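Local coordinates for SspB protein (Streptomyces clavuligerus, PDB 6JUF) that probably acts as a metal-dependent DNA-cleaving component of the Ssp system, a phosphorothioation-sensing bacterial defence against phages, at residues B[11-16]-B[60-65]; B[115-120]-B[177-182]; B[128-133]-B[167-172]. All coordinates share one frame; numbering follows the deposited sequence.

Interactions 2 and 3 share helix 166-180, and interaction 1 touches both. The helix serves interaction 3 near its start and interaction 2 at its C-terminal end; their centres are 11 Å apart. Trp131 of interaction 3 reaches into interaction 2, where its CD1 lies 3.4 Å from Tyr180 OH. Interaction 1 is joined to interaction 3 by a probable hydrogen bond from Ala15 N to Asp172 OD1 (2.9 Å), and to interaction 2 by Trp63 CZ3 packing 3.9 Å from Leu117 CD1. Glu18, a magnesium ligand although no metal is bound here, has its side chain about 6 Å from that of Arg16 and about 9 Å from that of Asp172.

Interaction 1. Residues B[11-16]-B[60-65]; sequences HSSFAR and MRYWSR
Ser13 and Arg16 close on one side of the Tyr62 ring, a loop-on-helix contact in which the irregular segment 11-16 leans on helix 57-66 of the DUF4007 fold. Both loop residues meet the CD1-CE1 side of the ring obliquely. Ser13 OG approaches Tyr62 CE1 at 3.5 Å; a first torsion that sets the hydroxyl anti to its own backbone N (chi1 179°) lets it reach the ring. Nearer the CB end of the ring, Arg16 CB rests 3.8 Å from Tyr62 CD1. These touches are packing. On the other side of the tyrosine, CE2 lies 3.8 Å above a face of the Trp63 ring, off toward the rim, and a hydrogen bond from Tyr62 OH to the carbonyl oxygen of Trp127 fixes the far end.

Beyond CB, the chain of Arg16 bends at chi2 (-97°) and leads away from the ring, bringing its guanidinium near that of Arg65. No bond joins the two groups, and their like charges are probably moderated by the salt bridge of Arg65 NH1 with Glu72 and by the cation-pi contact of Arg65 with Trp127. Arg16 NH1 separately makes a weak hydrogen bond to Tyr58 OH. Where the two arginines come closest, Arg16 NH1 stands 4.5 Å from Arg65 NH2.

Interaction 2. Residues B[115-120]-B[177-182]; sequences WWLLSS and TKMYVP
Leu117 and Met179 reach toward each other tip to tip, bridging two helices whose backbones stay well apart: the CA atoms of Leu117 and Met179, the nearest pair, are separated by 12.1 Å. Such a gap can be spanned because both side chains leave their helices in stretched conformations. In Met179 the chain is extended from end to end, with CG opposite the backbone N (chi1 174°) and the thioether continuing straight through chi3 (177°), which carries the terminal methyl well out from its helix. Leu117 likewise swings CG away from its backbone N (chi1 178°). Its second torsion then puts CD2 in line with the extended chain and turns CD1 aside, and it is CD2 that makes the contact, 3.8 Å from Met179 CE.

The same leucine methyl meets a second partner. Tyr180 crosses it at a slant, bringing its OH within 4.1 Å of Leu117 CD2, so one branch of the leucine touches both members of the opposing pair. Within that pair, Met179 CG sits over the centre of the Tyr180 ring, 3.8 Å above its plane. Phe135 packs against that ring edge-to-face.

Since the direct touch is small, neighbouring side chains share the space between the helices. Trp131 of helix 129-137 lies against both Leu117 and Met179, Phe67 touches Leu117, and Pro22 and Phe202 pack on Met179. This is buried, largely apolar packing between the C-terminal ends of helices 107-118 and 166-180 within the DUF4007 fold.

Interaction 3. Residues B[128-133]-B[167-172]; sequences APSWYV and ASIAKD
A buried polar contact between two helices, Ser130 with Asp172, ties the first turn of helix 129-137 to helix 166-180 within the DUF4007 fold. The axes of the short segments pass 10.2 Å apart at a crossing angle of -65°, and the CA atoms of Ser130 and Asp172 approach to 6.3 Å. Ser130 OG donates over 2.7 Å to Asp172 OD2, which accepts through its anti lone pair, the one turned away from OD1. With Ser130 OG set anti to its carbonyl carbon (chi1 -71°), the hydroxyl projects toward the neighbouring helix. A water adds a second tie: it donates to the same OD2 at 2.7 Å and accepts from Ser130 N at 3.2 Å, so that one residue of the first helical turn holds one oxygen through both its side chain and its backbone. OD1 is taken up by His17 NE2 and by the loop backbone, and the carboxylate is thereby fixed on both oxygens.

Trp131 crosses the aspartate at about a right angle, ring and carboxylate planes 61° apart. Its CZ3 lies 4.0 Å from Asp172 OD1. Ile169 CG2 touches Ser130 OG more distantly (4.5 Å). Phe14 of the 11-16 loop touches Ser130 and Asp172. Ile152 meets both Ser130 and Ile169, so helix 145-159 packs against both partners, while Leu6 of helix 5-9 packs against Pro129 and Val133.

Interaction 1. Residues B[11-16]-B[60-65]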
loop_
_atom_site.group_PDB
_atom_site.type_symbol
_atom_site.label_atom_id
_atom_site.label_comp_id
_atom_site.label_asym_id
_atom_site.label_seq_id
_atom_site.Cartn_x
_atom_site.Cartn_y
_atom_site.Cartn_z
ATOM N N HIS B 11 -7.015 -16.405 -21.079
ATOM C CA HIS B 11 -8.340 -16.129 -21.612
ATOM C C HIS B 11 -8.336 -14.807 -22.348
ATOM O O HIS B 11 -7.488 -13.911 -22.085
ATOM C CB HIS B 11 -9.289 -15.942 -20.433
ATOM C CG HIS B 11 -9.503 -17.183 -19.616
ATOM N ND1 HIS B 11 -10.013 -18.321 -20.124
ATOM C CD2 HIS B 11 -9.235 -17.431 -18.287
ATOM C CE1 HIS B 11 -10.103 -19.242 -19.139
ATOM N NE2 HIS B 11 -9.633 -18.694 -18.017
ATOM N N SER B 12 -9.291 -14.623 -23.247
ATOM C CA SER B 12 -9.440 -13.376 -24.007
ATOM C C SER B 12 -10.181 -12.357 -23.119
ATOM O O SER B 12 -11.396 -12.234 -23.122
ATOM C CB SER B 12 -10.209 -13.630 -25.313
ATOM O OG SER B 12 -10.270 -12.410 -25.999
ATOM N N SER B 13 -9.435 -11.697 -22.259
ATOM C CA SER B 13 -9.976 -10.712 -21.369
ATOM C C SER B 13 -9.112 -9.462 -21.453
ATOM O O SER B 13 -7.935 -9.496 -21.071
ATOM C CB SER B 13 -10.010 -11.267 -19.925
ATOM O OG SER B 13 -10.531 -10.291 -19.021
ATOM N N PHE B 14 -9.699 -8.349 -21.923
ATOM C CA PHE B 14 -8.967 -7.077 -22.107
ATOM C C PHE B 14 -9.778 -5.899 -21.559
ATOM O O PHE B 14 -10.991 -5.792 -21.815
ATOM C CB PHE B 14 -8.680 -6.843 -23.619
ATOM C CG PHE B 14 -7.831 -7.931 -24.217
ATOM C CD1 PHE B 14 -6.419 -7.821 -24.217
ATOM C CD2 PHE B 14 -8.431 -9.094 -24.719
ATOM C CE1 PHE B 14 -5.656 -8.878 -24.706
ATOM C CE2 PHE B 14 -7.645 -10.109 -25.236
ATOM C CZ PHE B 14 -6.283 -10.002 -25.222
ATOM N N ALA B 15 -9.099 -5.068 -20.766
ATOM C CA ALA B 15 -9.594 -3.756 -20.292
ATOM C C ALA B 15 -10.824 -3.876 -19.397
ATOM O O ALA B 15 -11.521 -2.905 -19.220
ATOM C CB ALA B 15 -9.860 -2.816 -21.473
ATOM N N ARG B 16 -11.112 -5.051 -18.842
ATOM C CA ARG B 16 -12.312 -5.160 -17.961
ATOM C C ARG B 16 -12.088 -4.442 -16.620
ATOM O O ARG B 16 -13.062 -4.212 -15.864
ATOM C CB ARG B 16 -12.610 -6.636 -17.675
ATOM C CG ARG B 16 -12.777 -7.489 -18.919
ATOM C CD ARG B 16 -14.195 -7.686 -19.307
ATOM N NE ARG B 16 -14.324 -8.608 -20.459
ATOM C CZ ARG B 16 -15.205 -9.611 -20.499
ATOM N NH1 ARG B 16 -16.044 -9.848 -19.452
ATOM N NH2 ARG B 16 -15.281 -10.402 -21.571
ATOM N N MET B 60 -13.513 -4.423 -9.592
ATOM C CA MET B 60 -13.254 -5.143 -8.328
ATOM C C MET B 60 -13.454 -6.672 -8.495
ATOM O O MET B 60 -12.618 -7.466 -8.059
ATOM C CB MET B 60 -14.178 -4.591 -7.240
ATOM C CG MET B 60 -14.012 -5.241 -5.866
ATOM S SD MET B 60 -15.261 -4.590 -4.765
ATOM C CE MET B 60 -14.461 -4.695 -3.170
ATOM N N ARG B 61 -14.559 -7.050 -9.158
ATOM C CA ARG B 61 -14.840 -8.441 -9.485
ATOM C C ARG B 61 -13.712 -9.054 -10.333
ATOM O O ARG B 61 -13.223 -10.173 -10.034
ATOM C CB ARG B 61 -16.178 -8.465 -10.235
ATOM C CG ARG B 61 -16.627 -9.851 -10.771
ATOM C CD ARG B 61 -17.889 -9.659 -11.612
ATOM N NE ARG B 61 -18.281 -10.893 -12.230
ATOM C CZ ARG B 61 -19.443 -11.038 -12.869
ATOM N NH1 ARG B 61 -20.289 -9.989 -12.914
ATOM N NH2 ARG B 61 -19.743 -12.200 -13.439
ATOM N N TYR B 62 -13.293 -8.314 -11.379
ATOM C CA TYR B 62 -12.252 -8.735 -12.296
ATOM C C TYR B 62 -10.942 -9.044 -11.536
ATOM O O TYR B 62 -10.318 -10.065 -11.728
ATOM C CB TYR B 62 -12.039 -7.675 -13.408
ATOM C CG TYR B 62 -10.777 -7.997 -14.184
ATOM C CD1 TYR B 62 -10.771 -8.934 -15.226
ATOM C CD2 TYR B 62 -9.555 -7.364 -13.815
ATOM C CE1 TYR B 62 -9.581 -9.268 -15.864
ATOM C CE2 TYR B 62 -8.366 -7.690 -14.490
ATOM C CZ TYR B 62 -8.410 -8.661 -15.511
ATOM O OH TYR B 62 -7.238 -9.010 -16.138
ATOM N N TRP B 63 -10.563 -8.128 -10.656
ATOM C CA TRP B 63 -9.264 -8.245 -9.972
ATOM C C TRP B 63 -9.281 -9.468 -9.082
ATOM O O TRP B 63 -8.280 -10.182 -8.975
ATOM C CB TRP B 63 -8.824 -6.987 -9.234
ATOM C CG TRP B 63 -8.292 -5.962 -10.161
ATOM C CD1 TRP B 63 -8.741 -4.662 -10.343
ATOM C CD2 TRP B 63 -7.135 -6.126 -11.061
ATOM N NE1 TRP B 63 -7.963 -4.012 -11.327
ATOM C CE2 TRP B 63 -6.980 -4.845 -11.776
ATOM C CE3 TRP B 63 -6.213 -7.165 -11.309
ATOM C CZ2 TRP B 63 -5.977 -4.650 -12.735
ATOM C CZ3 TRP B 63 -5.205 -6.942 -12.276
ATOM C CH2 TRP B 63 -5.101 -5.725 -12.958
ATOM N N SER B 64 -10.398 -9.722 -8.400
ATOM C CA SER B 64 -10.450 -10.960 -7.567
ATOM C C SER B 64 -10.278 -12.231 -8.413
ATOM O O SER B 64 -9.533 -13.117 -7.987
ATOM C CB SER B 64 -11.798 -11.051 -6.877
ATOM O OG SER B 64 -11.734 -10.218 -5.740
ATOM N N ARG B 65 -10.942 -12.323 -9.587
ATOM C CA ARG B 65 -10.810 -13.480 -10.486
ATOM C C ARG B 65 -9.357 -13.554 -11.002
ATOM O O ARG B 65 -8.748 -14.611 -11.056
ATOM C CB ARG B 65 -11.813 -13.289 -11.618
ATOM C CG ARG B 65 -12.218 -14.451 -12.531
ATOM C CD ARG B 65 -13.473 -13.995 -13.301
ATOM N NE ARG B 65 -13.310 -13.019 -14.459
ATOM C CZ ARG B 65 -14.108 -11.962 -14.764
ATOM N NH1 ARG B 65 -15.142 -11.613 -13.984
ATOM N NH2 ARG B 65 -13.864 -11.208 -15.813
#

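Interaction 2. Residues B[115-120]-B[177-182]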
loop_
_atom_site.group_PDB
_atom_site.type_symbol
_atom_site.label_atom_id
_atom_site.label_comp_id
_atom_site.label_asym_id
_atom_site.label_seq_id
_atom_site.Cartn_x
_atom_site.Cartn_y
_atom_site.Cartn_z
ATOM N N TRP B 115 2.703 -13.264 -9.150
ATOM C CA TRP B 115 2.843 -14.602 -9.710
ATOM C C TRP B 115 1.458 -15.192 -10.045
ATOM O O TRP B 115 1.237 -15.742 -11.134
ATOM C CB TRP B 115 3.590 -15.478 -8.689
ATOM C CG TRP B 115 3.740 -16.918 -9.184
ATOM C CD1 TRP B 115 3.045 -18.056 -8.730
ATOM C CD2 TRP B 115 4.593 -17.397 -10.299
ATOM N NE1 TRP B 115 3.427 -19.164 -9.416
ATOM C CE2 TRP B 115 4.386 -18.844 -10.374
ATOM C CE3 TRP B 115 5.543 -16.788 -11.146
ATOM C CZ2 TRP B 115 5.007 -19.626 -11.338
ATOM C CZ3 TRP B 115 6.154 -17.606 -12.102
ATOM C CH2 TRP B 115 5.869 -18.996 -12.188
ATOM N N TRP B 116 0.486 -14.997 -9.121
ATOM C CA TRP B 116 -0.851 -15.541 -9.371
ATOM C C TRP B 116 -1.566 -14.883 -10.513
ATOM O O TRP B 116 -2.250 -15.544 -11.278
ATOM C CB TRP B 116 -1.726 -15.483 -8.138
ATOM C CG TRP B 116 -1.281 -16.473 -7.069
ATOM C CD1 TRP B 116 -0.344 -17.539 -7.194
ATOM C CD2 TRP B 116 -1.760 -16.540 -5.682
ATOM N NE1 TRP B 116 -0.218 -18.210 -5.988
ATOM C CE2 TRP B 116 -1.022 -17.653 -5.034
ATOM C CE3 TRP B 116 -2.644 -15.790 -4.918
ATOM C CZ2 TRP B 116 -1.239 -17.997 -3.680
ATOM C CZ3 TRP B 116 -2.861 -16.149 -3.587
ATOM C CH2 TRP B 116 -2.143 -17.208 -2.953
ATOM N N LEU B 117 -1.290 -13.581 -10.709
ATOM C CA LEU B 117 -1.932 -12.832 -11.799
ATOM C C LEU B 117 -1.467 -13.420 -13.173
ATOM O O LEU B 117 -2.242 -13.551 -14.089
ATOM C CB LEU B 117 -1.576 -11.342 -11.725
ATOM C CG LEU B 117 -2.142 -10.440 -12.838
ATOM C CD1 LEU B 117 -3.712 -10.487 -12.926
ATOM C CD2 LEU B 117 -1.682 -9.010 -12.662
ATOM N N LEU B 118 -0.193 -13.766 -13.238
ATOM C CA LEU B 118 0.436 -14.261 -14.481
ATOM C C LEU B 118 0.186 -15.759 -14.681
ATOM O O LEU B 118 0.344 -16.309 -15.759
ATOM C CB LEU B 118 1.937 -13.951 -14.464
ATOM C CG LEU B 118 2.359 -12.495 -14.545
ATOM C CD1 LEU B 118 3.851 -12.402 -14.308
ATOM C CD2 LEU B 118 1.951 -11.862 -15.883
ATOM N N SER B 119 -0.225 -16.410 -13.594
ATOM C CA SER B 119 -0.266 -17.889 -13.549
ATOM C C SER B 119 -1.222 -18.516 -14.558
ATOM O O SER B 119 -2.303 -18.001 -14.767
ATOM C CB SER B 119 -0.657 -18.359 -12.133
ATOM O OG SER B 119 -0.616 -19.754 -12.022
ATOM N N SER B 120 -0.801 -19.642 -15.144
ATOM C CA SER B 120 -1.652 -20.379 -16.061
ATOM C C SER B 120 -1.285 -21.853 -15.907
ATOM O O SER B 120 -0.103 -22.224 -15.821
ATOM C CB SER B 120 -1.387 -19.912 -17.483
ATOM O OG SER B 120 -2.188 -20.619 -18.377
ATOM N N THR B 177 1.224 0.066 -16.553
ATOM C CA THR B 177 2.132 1.142 -16.112
ATOM C C THR B 177 1.729 1.673 -14.726
ATOM O O THR B 177 2.577 1.761 -13.841
ATOM C CB THR B 177 2.084 2.310 -17.111
ATOM O OG1 THR B 177 2.286 1.779 -18.434
ATOM C CG2 THR B 177 3.188 3.314 -16.848
ATOM N N LYS B 178 0.445 1.972 -14.522
ATOM C CA LYS B 178 -0.041 2.467 -13.230
ATOM C C LYS B 178 0.181 1.452 -12.100
ATOM O O LYS B 178 0.386 1.861 -10.942
ATOM C CB LYS B 178 -1.579 2.794 -13.317
ATOM C CG LYS B 178 -1.813 4.081 -14.080
ATOM C CD LYS B 178 -3.226 4.602 -13.895
ATOM C CE LYS B 178 -4.161 3.982 -14.866
ATOM N NZ LYS B 178 -5.506 4.503 -14.525
ATOM N N MET B 179 0.172 0.162 -12.432
ATOM C CA MET B 179 0.281 -0.893 -11.426
ATOM C C MET B 179 1.738 -1.003 -10.937
ATOM O O MET B 179 1.988 -1.308 -9.755
ATOM C CB MET B 179 -0.166 -2.244 -12.035
ATOM C CG MET B 179 0.053 -3.460 -11.094
ATOM S SD MET B 179 -0.953 -4.823 -11.760
ATOM C CE MET B 179 -0.454 -6.080 -10.598
ATOM N N TYR B 180 2.703 -0.847 -11.859
ATOM C CA TYR B 180 4.095 -1.164 -11.510
ATOM C C TYR B 180 5.097 -0.007 -11.364
ATOM O O TYR B 180 6.170 -0.219 -10.785
ATOM C CB TYR B 180 4.702 -2.167 -12.527
ATOM C CG TYR B 180 4.001 -3.521 -12.558
ATOM C CD1 TYR B 180 4.193 -4.450 -11.493
ATOM C CD2 TYR B 180 3.144 -3.879 -13.589
ATOM C CE1 TYR B 180 3.506 -5.684 -11.501
ATOM C CE2 TYR B 180 2.480 -5.089 -13.585
ATOM C CZ TYR B 180 2.667 -6.002 -12.565
ATOM O OH TYR B 180 2.017 -7.209 -12.613
ATOM N N VAL B 181 4.840 1.171 -11.949
ATOM C CA VAL B 181 5.815 2.263 -11.938
ATOM C C VAL B 181 5.568 3.198 -10.730
ATOM O O VAL B 181 4.459 3.252 -10.172
ATOM C CB VAL B 181 5.827 3.117 -13.261
ATOM C CG1 VAL B 181 5.947 2.209 -14.471
ATOM C CG2 VAL B 181 4.622 4.048 -13.355
ATOM N N PRO B 182 6.627 3.908 -10.295
ATOM C CA PRO B 182 6.426 4.818 -9.153
ATOM C C PRO B 182 5.374 5.866 -9.440
ATOM O O PRO B 182 5.235 6.313 -10.592
ATOM C CB PRO B 182 7.813 5.468 -8.947
ATOM C CG PRO B 182 8.788 4.455 -9.562
ATOM C CD PRO B 182 8.037 3.827 -10.729
#

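Interaction 3. Residues B[128-133]-B[167-172]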
loop_
_atom_site.group_PDB
_atom_site.type_symbol
_atom_site.label_atom_id
_atom_site.label_comp_id
_atom_site.label_asym_id
_atom_site.label_seq_id
_atom_site.Cartn_x
_atom_site.Cartn_y
_atom_site.Cartn_z
ATOM N N ALA B 128 -5.214 -12.221 -17.533
ATOM C CA ALA B 128 -4.518 -10.975 -17.915
ATOM C C ALA B 128 -3.599 -11.131 -19.118
ATOM O O ALA B 128 -2.364 -11.068 -18.972
ATOM C CB ALA B 128 -3.770 -10.379 -16.692
ATOM N N PRO B 129 -4.178 -11.389 -20.304
ATOM C CA PRO B 129 -3.283 -11.671 -21.463
ATOM C C PRO B 129 -2.256 -10.586 -21.731
ATOM O O PRO B 129 -1.139 -10.876 -22.151
ATOM C CB PRO B 129 -4.271 -11.871 -22.629
ATOM C CG PRO B 129 -5.623 -11.311 -22.113
ATOM C CD PRO B 129 -5.611 -11.620 -20.621
ATOM N N SER B 130 -2.651 -9.331 -21.557
ATOM C CA SER B 130 -1.723 -8.204 -21.834
ATOM C C SER B 130 -0.519 -8.250 -20.926
ATOM O O SER B 130 0.628 -8.000 -21.359
ATOM C CB SER B 130 -2.408 -6.838 -21.795
ATOM O OG SER B 130 -3.259 -6.712 -22.918
ATOM N N TRP B 131 -0.782 -8.567 -19.662
ATOM C CA TRP B 131 0.337 -8.765 -18.703
ATOM C C TRP B 131 1.211 -9.932 -19.078
ATOM O O TRP B 131 2.454 -9.850 -18.990
ATOM C CB TRP B 131 -0.231 -9.046 -17.302
ATOM C CG TRP B 131 -0.611 -7.784 -16.515
ATOM C CD1 TRP B 131 0.023 -7.325 -15.388
ATOM C CD2 TRP B 131 -1.761 -6.888 -16.724
ATOM N NE1 TRP B 131 -0.626 -6.213 -14.863
ATOM C CE2 TRP B 131 -1.704 -5.891 -15.663
ATOM C CE3 TRP B 131 -2.821 -6.822 -17.662
ATOM C CZ2 TRP B 131 -2.649 -4.861 -15.561
ATOM C CZ3 TRP B 131 -3.742 -5.783 -17.570
ATOM C CH2 TRP B 131 -3.661 -4.808 -16.567
ATOM N N TYR B 132 0.583 -11.037 -19.453
ATOM C CA TYR B 132 1.331 -12.223 -19.916
ATOM C C TYR B 132 2.242 -11.883 -21.133
ATOM O O TYR B 132 3.415 -12.211 -21.134
ATOM C CB TYR B 132 0.388 -13.420 -20.218
ATOM C CG TYR B 132 1.217 -14.660 -20.452
ATOM C CD1 TYR B 132 1.705 -14.975 -21.734
ATOM C CD2 TYR B 132 1.478 -15.549 -19.399
ATOM C CE1 TYR B 132 2.470 -16.120 -21.932
ATOM C CE2 TYR B 132 2.271 -16.680 -19.595
ATOM C CZ TYR B 132 2.771 -16.936 -20.844
ATOM O OH TYR B 132 3.525 -18.050 -21.036
ATOM N N VAL B 133 1.733 -11.168 -22.135
ATOM C CA VAL B 133 2.600 -10.745 -23.260
ATOM C C VAL B 133 3.743 -9.876 -22.722
ATOM O O VAL B 133 4.904 -10.085 -23.060
ATOM C CB VAL B 133 1.803 -9.935 -24.323
ATOM C CG1 VAL B 133 2.789 -9.442 -25.428
ATOM C CG2 VAL B 133 0.734 -10.826 -24.959
ATOM N N ALA B 167 -7.934 -0.210 -28.792
ATOM C CA ALA B 167 -8.189 0.710 -27.683
ATOM C C ALA B 167 -8.212 -0.029 -26.364
ATOM O O ALA B 167 -7.750 0.517 -25.319
ATOM C CB ALA B 167 -9.477 1.525 -27.897
ATOM N N SER B 168 -8.768 -1.234 -26.356
ATOM C CA SER B 168 -8.743 -2.016 -25.097
ATOM C C SER B 168 -7.334 -2.435 -24.704
ATOM O O SER B 168 -6.987 -2.470 -23.500
ATOM C CB SER B 168 -9.605 -3.265 -25.221
ATOM O OG SER B 168 -10.929 -2.892 -25.528
ATOM N N ILE B 169 -6.536 -2.835 -25.679
ATOM C CA ILE B 169 -5.146 -3.229 -25.385
ATOM C C ILE B 169 -4.391 -1.995 -24.868
ATOM O O ILE B 169 -3.600 -2.089 -23.915
ATOM C CB ILE B 169 -4.499 -3.850 -26.630
ATOM C CG1 ILE B 169 -5.178 -5.218 -26.909
ATOM C CG2 ILE B 169 -2.971 -3.985 -26.433
ATOM C CD1 ILE B 169 -4.904 -5.835 -28.287
ATOM N N ALA B 170 -4.593 -0.839 -25.490
ATOM C CA ALA B 170 -3.902 0.389 -25.001
ATOM C C ALA B 170 -4.312 0.685 -23.557
ATOM O O ALA B 170 -3.493 1.182 -22.780
ATOM C CB ALA B 170 -4.255 1.607 -25.875
ATOM N N LYS B 171 -5.566 0.399 -23.196
ATOM C CA LYS B 171 -6.015 0.610 -21.807
ATOM C C LYS B 171 -5.311 -0.409 -20.877
ATOM O O LYS B 171 -4.948 -0.017 -19.713
ATOM C CB LYS B 171 -7.536 0.447 -21.735
ATOM C CG LYS B 171 -8.261 1.668 -22.312
ATOM C CD LYS B 171 -9.721 1.356 -22.583
ATOM C CE LYS B 171 -10.408 2.575 -23.200
ATOM N NZ LYS B 171 -11.716 2.219 -23.771
ATOM N N ASP B 172 -5.090 -1.647 -21.347
ATOM C CA ASP B 172 -4.302 -2.628 -20.539
ATOM C C ASP B 172 -2.887 -2.079 -20.317
ATOM O O ASP B 172 -2.331 -2.186 -19.210
ATOM C CB ASP B 172 -4.195 -3.992 -21.221
ATOM C CG ASP B 172 -5.444 -4.816 -21.110
ATOM O OD1 ASP B 172 -6.340 -4.446 -20.311
ATOM O OD2 ASP B 172 -5.509 -5.845 -21.805
HETATM O O HOH W 1 -5.474 -8.182 -20.554
#